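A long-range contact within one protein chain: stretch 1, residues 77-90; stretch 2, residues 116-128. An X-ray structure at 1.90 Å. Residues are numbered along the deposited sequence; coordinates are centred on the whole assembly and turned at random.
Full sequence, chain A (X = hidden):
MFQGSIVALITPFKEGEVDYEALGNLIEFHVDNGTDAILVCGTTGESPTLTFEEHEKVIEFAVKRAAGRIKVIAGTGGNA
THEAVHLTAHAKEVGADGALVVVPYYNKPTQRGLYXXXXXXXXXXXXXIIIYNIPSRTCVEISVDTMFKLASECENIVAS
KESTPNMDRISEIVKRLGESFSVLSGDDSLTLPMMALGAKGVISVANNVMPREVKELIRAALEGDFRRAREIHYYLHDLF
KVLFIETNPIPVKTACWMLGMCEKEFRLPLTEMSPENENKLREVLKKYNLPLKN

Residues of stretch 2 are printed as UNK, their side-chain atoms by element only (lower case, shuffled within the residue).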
# COMPACT_ATOMS: atom_id res chain seq x y z
N GLY A 77 -27.20 4.62 -1.53
CA GLY A 77 -26.18 5.61 -1.83
C GLY A 77 -25.43 5.42 -3.13
O GLY A 77 -25.55 4.40 -3.79
N GLY A 78 -24.66 6.44 -3.49
CA GLY A 78 -23.85 6.42 -4.69
C GLY A 78 -22.79 7.47 -4.42
O GLY A 78 -22.44 7.68 -3.27
N ASN A 79 -22.27 8.12 -5.46
CA ASN A 79 -21.28 9.15 -5.21
C ASN A 79 -21.80 10.54 -5.57
O ASN A 79 -21.04 11.47 -5.77
CB ASN A 79 -19.96 8.86 -5.95
CG ASN A 79 -20.14 8.75 -7.45
OD1 ASN A 79 -21.25 8.88 -7.98
ND2 ASN A 79 -19.04 8.50 -8.15
N ALA A 80 -23.13 10.65 -5.62
CA ALA A 80 -23.81 11.92 -5.92
C ALA A 80 -24.84 12.15 -4.81
O ALA A 80 -25.78 11.38 -4.66
CB ALA A 80 -24.51 11.83 -7.27
N THR A 81 -24.64 13.21 -4.03
CA THR A 81 -25.52 13.52 -2.91
C THR A 81 -27.01 13.67 -3.27
O THR A 81 -27.86 13.03 -2.66
CB THR A 81 -25.03 14.78 -2.18
OG1 THR A 81 -23.65 14.62 -1.85
CG2 THR A 81 -25.83 15.02 -0.89
N HIS A 82 -27.31 14.51 -4.25
CA HIS A 82 -28.71 14.73 -4.66
C HIS A 82 -29.41 13.40 -4.92
O HIS A 82 -30.51 13.15 -4.44
CB HIS A 82 -28.77 15.59 -5.92
CG HIS A 82 -30.15 16.07 -6.26
ND1 HIS A 82 -30.77 17.08 -5.57
CD2 HIS A 82 -31.02 15.66 -7.21
CE1 HIS A 82 -31.98 17.28 -6.08
NE2 HIS A 82 -32.15 16.44 -7.08
N GLU A 83 -28.75 12.56 -5.70
CA GLU A 83 -29.28 11.25 -6.05
C GLU A 83 -29.47 10.36 -4.82
O GLU A 83 -30.50 9.69 -4.68
CB GLU A 83 -28.32 10.58 -7.04
CG GLU A 83 -28.51 9.09 -7.23
CD GLU A 83 -27.52 8.51 -8.22
OE1 GLU A 83 -27.78 8.58 -9.45
OE2 GLU A 83 -26.47 7.99 -7.78
N ALA A 84 -28.49 10.36 -3.92
CA ALA A 84 -28.59 9.56 -2.70
C ALA A 84 -29.76 10.02 -1.84
O ALA A 84 -30.42 9.21 -1.19
CB ALA A 84 -27.28 9.64 -1.91
N VAL A 85 -30.03 11.32 -1.83
CA VAL A 85 -31.14 11.84 -1.04
C VAL A 85 -32.45 11.30 -1.60
O VAL A 85 -33.29 10.79 -0.86
CB VAL A 85 -31.19 13.39 -1.07
CG1 VAL A 85 -32.50 13.87 -0.44
CG2 VAL A 85 -30.01 13.96 -0.30
N HIS A 86 -32.63 11.42 -2.92
CA HIS A 86 -33.85 10.94 -3.55
C HIS A 86 -34.11 9.46 -3.32
O HIS A 86 -35.22 9.07 -2.97
CB HIS A 86 -33.84 11.24 -5.05
CG HIS A 86 -34.21 12.66 -5.38
ND1 HIS A 86 -34.63 13.04 -6.64
CD2 HIS A 86 -34.22 13.78 -4.63
CE1 HIS A 86 -34.89 14.34 -6.64
NE2 HIS A 86 -34.64 14.81 -5.43
N LEU A 87 -33.10 8.63 -3.52
CA LEU A 87 -33.26 7.19 -3.34
C LEU A 87 -33.52 6.85 -1.87
O LEU A 87 -34.29 5.94 -1.57
CB LEU A 87 -32.02 6.45 -3.84
CG LEU A 87 -32.15 4.93 -3.95
CD1 LEU A 87 -33.41 4.56 -4.73
CD2 LEU A 87 -30.92 4.35 -4.63
N THR A 88 -32.88 7.57 -0.96
CA THR A 88 -33.08 7.32 0.45
C THR A 88 -34.50 7.74 0.83
O THR A 88 -35.16 7.11 1.66
CB THR A 88 -32.05 8.08 1.30
OG1 THR A 88 -30.73 7.66 0.92
CG2 THR A 88 -32.24 7.78 2.78
N ALA A 89 -34.98 8.81 0.20
CA ALA A 89 -36.34 9.30 0.46
C ALA A 89 -37.32 8.21 0.03
O ALA A 89 -38.30 7.92 0.74
CB ALA A 89 -36.60 10.58 -0.33
N HIS A 90 -37.06 7.60 -1.12
CA HIS A 90 -37.90 6.53 -1.65
C HIS A 90 -37.98 5.36 -0.67
O HIS A 90 -39.06 4.86 -0.37
CB HIS A 90 -37.35 6.03 -2.98
CG HIS A 90 -38.05 4.80 -3.50
ND1 HIS A 90 -39.32 4.84 -4.04
CD2 HIS A 90 -37.67 3.50 -3.51
CE1 HIS A 90 -39.68 3.61 -4.36
NE2 HIS A 90 -38.70 2.78 -4.05
N UNK A 116 -20.77 16.62 4.76
CA UNK A 116 -21.94 17.24 4.14
C UNK A 116 -22.81 16.24 3.38
O UNK A 116 -24.03 16.38 3.33
c UNK A 116 -20.85 19.52 3.99
c UNK A 116 -20.68 20.78 3.16
c UNK A 116 -21.51 18.39 3.22
o UNK A 116 -21.29 20.87 2.07
o UNK A 116 -19.94 21.68 3.61
N UNK A 117 -22.18 15.21 2.81
CA UNK A 117 -22.91 14.18 2.07
C UNK A 117 -23.88 13.45 3.00
O UNK A 117 -25.10 13.46 2.79
n UNK A 117 -23.36 10.10 0.07
c UNK A 117 -22.58 12.03 0.76
c UNK A 117 -22.70 10.72 1.09
n UNK A 117 -23.18 12.16 -0.48
c UNK A 117 -23.64 10.99 -0.87
c UNK A 117 -21.93 13.17 1.47
N UNK A 118 -23.34 12.82 4.03
CA UNK A 118 -24.15 12.07 4.98
C UNK A 118 -25.09 12.96 5.78
O UNK A 118 -26.21 12.55 6.08
c UNK A 118 -22.78 7.80 4.40
c UNK A 118 -23.24 11.27 5.91
c UNK A 118 -22.61 10.07 5.25
c UNK A 118 -23.34 8.91 5.05
c UNK A 118 -21.47 7.87 3.94
c UNK A 118 -20.73 9.03 4.13
c UNK A 118 -21.30 10.13 4.79
N UNK A 119 -24.64 14.16 6.11
CA UNK A 119 -25.46 15.09 6.87
C UNK A 119 -26.69 15.46 6.04
O UNK A 119 -27.82 15.42 6.52
c UNK A 119 -25.03 19.42 9.50
c UNK A 119 -24.57 18.59 8.31
c UNK A 119 -25.36 17.30 8.17
n UNK A 119 -26.48 19.77 9.43
c UNK A 119 -24.66 16.34 7.22
N UNK A 120 -26.45 15.81 4.78
CA UNK A 120 -27.53 16.19 3.87
C UNK A 120 -28.58 15.09 3.76
O UNK A 120 -29.78 15.36 3.89
c UNK A 120 -28.10 16.86 1.49
c UNK A 120 -26.97 16.53 2.47
o UNK A 120 -26.11 17.67 2.58
N UNK A 121 -28.14 13.87 3.51
CA UNK A 121 -29.07 12.74 3.40
C UNK A 121 -29.82 12.50 4.71
O UNK A 121 -31.04 12.36 4.71
c UNK A 121 -27.73 11.59 1.61
c UNK A 121 -29.28 10.26 3.04
c UNK A 121 -28.32 11.44 3.00
N UNK A 122 -29.09 12.44 5.82
CA UNK A 122 -29.69 12.19 7.13
C UNK A 122 -30.72 13.24 7.56
O UNK A 122 -31.78 12.90 8.09
c UNK A 122 -28.60 12.08 8.20
N UNK A 123 -30.41 14.52 7.34
CA UNK A 123 -31.34 15.58 7.72
C UNK A 123 -32.53 15.66 6.79
O UNK A 123 -33.58 16.20 7.15
c UNK A 123 -29.01 18.41 9.04
c UNK A 123 -30.62 16.93 7.76
c UNK A 123 -29.48 17.00 8.78
o UNK A 123 -28.77 19.18 8.10
n UNK A 123 -28.87 18.77 10.31
N UNK A 124 -32.38 15.14 5.58
CA UNK A 124 -33.47 15.16 4.61
C UNK A 124 -34.47 14.03 4.80
O UNK A 124 -35.68 14.23 4.65
c UNK A 124 -32.91 15.09 3.18
c UNK A 124 -32.65 16.44 2.57
c UNK A 124 -33.89 17.31 2.56
o UNK A 124 -34.90 16.89 1.95
o UNK A 124 -33.85 18.40 3.16
N UNK A 125 -33.97 12.85 5.14
CA UNK A 125 -34.82 11.68 5.32
C UNK A 125 -34.78 11.10 6.72
O UNK A 125 -33.72 10.69 7.21
c UNK A 125 -34.42 10.57 4.32
c UNK A 125 -35.49 9.50 4.28
c UNK A 125 -34.18 11.18 2.95
N UNK A 126 -35.94 11.06 7.36
CA UNK A 126 -36.07 10.53 8.71
C UNK A 126 -36.12 9.01 8.73
O UNK A 126 -37.14 8.40 9.04
c UNK A 126 -37.54 10.60 10.78
o UNK A 126 -38.71 10.40 11.16
o UNK A 126 -36.54 10.39 11.50
c UNK A 126 -37.32 11.12 9.38
N UNK A 127 -35.00 8.38 8.38
CA UNK A 127 -34.90 6.92 8.37
C UNK A 127 -33.54 6.52 8.94
O UNK A 127 -32.55 7.22 8.73
c UNK A 127 -35.19 4.19 5.58
c UNK A 127 -35.08 4.83 6.96
c UNK A 127 -35.02 6.36 6.92
c UNK A 127 -33.83 6.82 6.08
N UNK A 128 -33.48 5.40 9.67
CA UNK A 128 -32.19 5.00 10.23
C UNK A 128 -31.18 4.79 9.10
O UNK A 128 -31.47 4.13 8.11
c UNK A 128 -33.93 3.94 11.42
c UNK A 128 -32.52 3.70 10.96
c UNK A 128 -34.57 4.55 10.18
O HOH W 1 -23.64 7.51 -0.86

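Position 116 carries three carbons in a row, the third bearing two oxygens, and its side chain comes no nearer to stretch 1 than the 6.7 Å between CB and Thr81 OG1: Glu116. At 117 one carbon leads to a five-membered ring of three carbons and two nitrogens, which only histidine provides. In His117, ND1 lies 2.9 Å from Thr81 OG1, a hydrogen bond in which either could be the donor; Thr81 OG1 sits at the ring edge, near its plane. The other nitrogen, NE2, is 2.8 Å from water 1, which donates to Gly78 O at 2.7 Å, so the water bridges a direct gap of 4.2 Å between Gly78 O and His117 NE2.

Position 118 has one carbon and a six-carbon ring, with CB pointing away: Phe118. Position 119, four carbons in a row ending in nitrogen, is Lys119, out of reach of stretch 1. At 120 one carbon carries an oxygen and a carbon, giving Thr120. Its OG1 donates to Glu116 O at 2.6 Å, while its CG2 packs 3.8 Å from Thr81 CG2.

Position 121 holds three carbons forked at the first and meets Ala84, Val85 and Thr88: Val121. Its CG2 lies 3.8 Å from Val85 CG2 and 4.0 Å from Ala84 CB. The single carbon at 122, pointing away, gives Ala122. Position 123 has three carbons, the third carrying one oxygen and one nitrogen, and is Gln123; its OE1 accepts from Lys119 NZ at 2.7 Å.

Position 124 repeats the pattern of 116, and its CB lies 3.8 Å from Val85 CG1: Glu124. At 125 three carbons fork again, and the CA-to-CB bond points toward stretch 1, so this is Val125; its CG1 is 3.6 Å from Thr88 O and its CG2 3.7 Å from Ala89 N. Position 126, two carbons with two oxygens on the second, is Asp126, out of reach. Four carbons at 127, forked with one arm two carbons long, identify Ile127, whose CG2 lies 3.8 Å from Thr88 CG2. At 128 three carbons close a ring onto the backbone N: Pro128.

The contact joins two helices running in similar directions, with axes 30° apart and 9.2 Å at closest approach. The CA register pairs Thr81 with His117, Val85 with Val121 and Ala89 with Val125, advancing four residues, about one helical turn, on each side. Polar pairing at the first step gives way to valine packing at the second; at the third, Val125 has left helical phi/psi yet still covers Thr88 and Ala89. Together the stretches bury 520 Å².

Stretch 2 (116-128) EHFKTVAQEVDIP
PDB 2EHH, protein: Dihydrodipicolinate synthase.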